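Local structure of alanine racemase (Enterococcus faecalis, 3E6E) at residues I284-A287 and L291-L294. The protein belongs to the alanine racemase family, two-domain proteins that pair a TIM-barrel domain with a C-terminal beta-domain, and here binds DCS. The protein carries 1 engineered substitution. Numbering follows the deposited sequence.
With DCS (D-[3-hydroxy-2-methyl-5-phosphonooxymethyl-pyridin-4-ylmethyl]-N,O-cycloserylamide), chain F.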
ATOM      1  N   ILE A 284       5.127   1.134 -13.341  1.00 22.40           N
ATOM      2  CA  ILE A 284       4.248   1.240 -12.184  1.00 21.36           C
ATOM      3  C   ILE A 284       3.503  -0.077 -12.080  1.00 21.03           C
ATOM      4  O   ILE A 284       2.937  -0.553 -13.067  1.00 20.48           O
ATOM      5  CB  ILE A 284       3.241   2.405 -12.334  1.00 21.68           C
ATOM      6  CG1 ILE A 284       2.422   2.554 -11.054  1.00 22.03           C
ATOM      7  CG2 ILE A 284       2.339   2.173 -13.537  1.00 21.27           C
ATOM      8  CD1 ILE A 284       1.398   3.690 -11.121  1.00 22.12           C
ATOM      9  N   GLY A 285       3.514  -0.670 -10.888  1.00 21.29           N
ATOM     10  CA  GLY A 285       2.856  -1.955 -10.690  1.00 19.42           C
ATOM     11  C   GLY A 285       2.074  -2.069  -9.403  1.00 17.92           C
ATOM     12  O   GLY A 285       1.879  -1.080  -8.706  1.00 19.59           O
ATOM     13  N   TYR A 286       1.643  -3.275  -9.065  1.00 16.23           N
ATOM     14  CA  TYR A 286       0.849  -3.429  -7.871  1.00 17.96           C
ATOM     15  C   TYR A 286       1.599  -3.176  -6.579  1.00 17.51           C
ATOM     16  O   TYR A 286       0.999  -3.095  -5.513  1.00 17.54           O
ATOM     17  CB  TYR A 286       0.143  -4.795  -7.852  1.00 18.98           C
ATOM     18  CG  TYR A 286       1.008  -6.021  -7.989  1.00 19.64           C
ATOM     19  CD1 TYR A 286       1.756  -6.500  -6.911  1.00 18.32           C
ATOM     20  CD2 TYR A 286       0.996  -6.769  -9.178  1.00 21.00           C
ATOM     21  CE1 TYR A 286       2.461  -7.701  -7.001  1.00 20.58           C
ATOM     22  CE2 TYR A 286       1.697  -7.972  -9.287  1.00 21.35           C
ATOM     23  CZ  TYR A 286       2.421  -8.442  -8.193  1.00 22.55           C
ATOM     24  OH  TYR A 286       3.033  -9.677  -8.261  1.00 22.74           O
ATOM     25  N   ALA A 287       2.911  -3.031  -6.676  1.00 17.06           N
ATOM     26  CA  ALA A 287       3.720  -2.767  -5.501  1.00 15.57           C
ATOM     27  C   ALA A 287       3.595  -1.280  -5.216  1.00 15.58           C
ATOM     28  O   ALA A 287       3.921  -0.817  -4.132  1.00 16.40           O
ATOM     29  CB  ALA A 287       5.165  -3.131  -5.764  1.00 14.54           C
ATOM     30  N   LEU A 291      -3.107  -2.016  -8.289  1.00 16.98           N
ATOM     31  CA  LEU A 291      -3.548  -3.396  -8.168  1.00 17.11           C
ATOM     32  C   LEU A 291      -3.878  -4.163  -9.446  1.00 17.85           C
ATOM     33  O   LEU A 291      -4.436  -3.623 -10.401  1.00 17.80           O
ATOM     34  CB  LEU A 291      -4.745  -3.464  -7.212  1.00 16.94           C
ATOM     35  CG  LEU A 291      -4.571  -2.859  -5.814  1.00 15.60           C
ATOM     36  CD1 LEU A 291      -5.702  -3.364  -4.931  1.00 13.66           C
ATOM     37  CD2 LEU A 291      -3.224  -3.253  -5.205  1.00 12.91           C
ATOM     38  N   ARG A 292      -3.551  -5.450  -9.417  1.00 17.10           N
ATOM     39  CA  ARG A 292      -3.759  -6.349 -10.534  1.00 16.68           C
ATOM     40  C   ARG A 292      -5.135  -6.254 -11.176  1.00 17.67           C
ATOM     41  O   ARG A 292      -5.280  -6.494 -12.374  1.00 18.69           O
ATOM     42  CB  ARG A 292      -3.454  -7.786 -10.088  1.00 16.95           C
ATOM     43  CG  ARG A 292      -1.960  -7.982  -9.767  1.00 17.41           C
ATOM     44  CD  ARG A 292      -1.626  -9.278  -9.043  1.00 16.48           C
ATOM     45  NE  ARG A 292      -1.670 -10.438  -9.921  1.00 19.46           N
ATOM     46  CZ  ARG A 292      -2.695 -11.284 -10.001  1.00 20.94           C
ATOM     47  NH1 ARG A 292      -3.770 -11.099  -9.242  1.00 20.82           N
ATOM     48  NH2 ARG A 292      -2.648 -12.313 -10.846  1.00 20.01           N
ATOM     49  N   HIS A 293      -6.154  -5.891 -10.413  1.00 17.28           N
ATOM     50  CA  HIS A 293      -7.471  -5.797 -11.029  1.00 15.60           C
ATOM     51  C   HIS A 293      -7.677  -4.560 -11.868  1.00 15.99           C
ATOM     52  O   HIS A 293      -8.805  -4.239 -12.235  1.00 17.63           O
ATOM     53  CB  HIS A 293      -8.568  -5.871  -9.991  1.00 12.23           C
ATOM     54  CG  HIS A 293      -8.861  -7.260  -9.537  1.00 10.44           C
ATOM     55  ND1 HIS A 293      -8.106  -7.904  -8.583  1.00  8.68           N
ATOM     56  CD2 HIS A 293      -9.818  -8.134  -9.923  1.00  6.49           C
ATOM     57  CE1 HIS A 293      -8.590  -9.119  -8.399  1.00  8.04           C
ATOM     58  NE2 HIS A 293      -9.628  -9.283  -9.199  1.00 10.43           N
ATOM     59  N   LEU A 294      -6.605  -3.854 -12.182  1.00 13.87           N
ATOM     60  CA  LEU A 294      -6.779  -2.671 -12.996  1.00 15.39           C
ATOM     61  C   LEU A 294      -6.659  -3.016 -14.471  1.00 15.43           C
ATOM     62  O   LEU A 294      -6.729  -2.125 -15.327  1.00 16.64           O
ATOM     63  CB  LEU A 294      -5.770  -1.582 -12.603  1.00 15.17           C
ATOM     64  CG  LEU A 294      -6.088  -0.835 -11.304  1.00 13.10           C
ATOM     65  CD1 LEU A 294      -4.948   0.070 -10.951  1.00 16.56           C
ATOM     66  CD2 LEU A 294      -7.337  -0.025 -11.466  1.00 12.79           C
TER
HETATM   67  N1  DCS F 372      13.113 -11.889 -12.741  1.00 15.46           N
HETATM   68  C2  DCS F 372      12.403 -10.749 -13.230  1.00 15.68           C
HETATM   69  C2A DCS F 372      12.842 -10.035 -14.508  1.00 15.59           C
HETATM   70  C3  DCS F 372      11.304 -10.322 -12.478  1.00 17.15           C
HETATM   71  O3  DCS F 372      10.576  -9.247 -12.862  1.00 16.24           O
HETATM   72  C4  DCS F 372      10.943 -11.060 -11.266  1.00 22.09           C
HETATM   73  C4A DCS F 372       9.765 -10.606 -10.467  1.00 28.17           C
HETATM   74  C5  DCS F 372      11.739 -12.227 -10.845  1.00 20.06           C
HETATM   75  C6  DCS F 372      12.798 -12.600 -11.602  1.00 19.87           C
HETATM   76  C5A DCS F 372      11.450 -13.083  -9.578  1.00 17.99           C
HETATM   77  O4P DCS F 372      10.208 -13.819  -9.685  1.00 18.34           O
HETATM   78  P   DCS F 372       9.592 -14.815  -8.566  1.00 19.04           P
HETATM   79  O1P DCS F 372      10.551 -15.902  -8.368  1.00 20.84           O
HETATM   80  O2P DCS F 372       9.367 -14.062  -7.328  1.00 21.69           O
HETATM   81  O3P DCS F 372       8.338 -15.330  -9.083  1.00 21.49           O
HETATM   82  N   DCS F 372       8.506 -10.837 -11.260  1.00 35.06           N
HETATM   83  CA  DCS F 372       7.282 -10.492 -10.700  1.00 38.92           C
HETATM   84  C   DCS F 372       6.587  -9.269 -10.920  1.00 40.43           C
HETATM   85  O   DCS F 372       7.011  -8.245 -11.707  1.00 41.69           O
HETATM   86  ND  DCS F 372       5.472  -9.294 -10.239  1.00 42.08           N
HETATM   87  OG  DCS F 372       5.401 -10.502  -9.564  1.00 43.33           O
HETATM   88  CB  DCS F 372       6.503 -11.227  -9.847  1.00 40.75           C
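The side chains of Tyr286 and Arg292 run alongside each other in the same direction. The methylene part of the arginine follows one flank of the phenol ring. Arg292 CG approaches the ring obliquely and is 3.2 Å from Tyr286 CD2. The next carbon, Arg292 CD, is 3.6 Å from Tyr286 CE2. The arginine chain bends at chi3 (75°), and its guanidinium turns away from the phenol. The ring and guanidinium planes stand 79° apart, and Tyr286 CE2 meets the guanidinium edge-on, close to its plane. No hydrogen bond crosses between the segments; ring carbons meet the arginine methylenes. At the base of the ring, Tyr286 CB packs 4.0 Å from Leu291 CA.

Both segments belong to one loop of the C-terminal domain, between strand 277-282 and strand 298-301. The loop doubles back so that Tyr286 and Leu291 are neighbours, their CA atoms 4.4 Å apart. It then makes a short 3-10 turn, closed by the 2.8 Å hydrogen bond from Leu294 N to Leu291 O.

This loop borders a DCS pocket at the dimer interface. With Tyr286 CG between its backbone N and carbonyl carbon (chi1 56°), the ring is turned so that CD2 and CE2 lie along Arg292 while the hydroxyl reaches the five-membered ring of DCS that holds OG and ND. Tyr286 OH gives a weak hydrogen bond to DCS OG, 2.8 Å long. The same ligand is held by Tyr267 and, from the second subunit, by Arg139, Arg222 and Tyr356 among others, and that Tyr356 also packs on Tyr286. On the arginine side, Arg292 N donates a hydrogen bond to Glu357 OE2 of the second subunit.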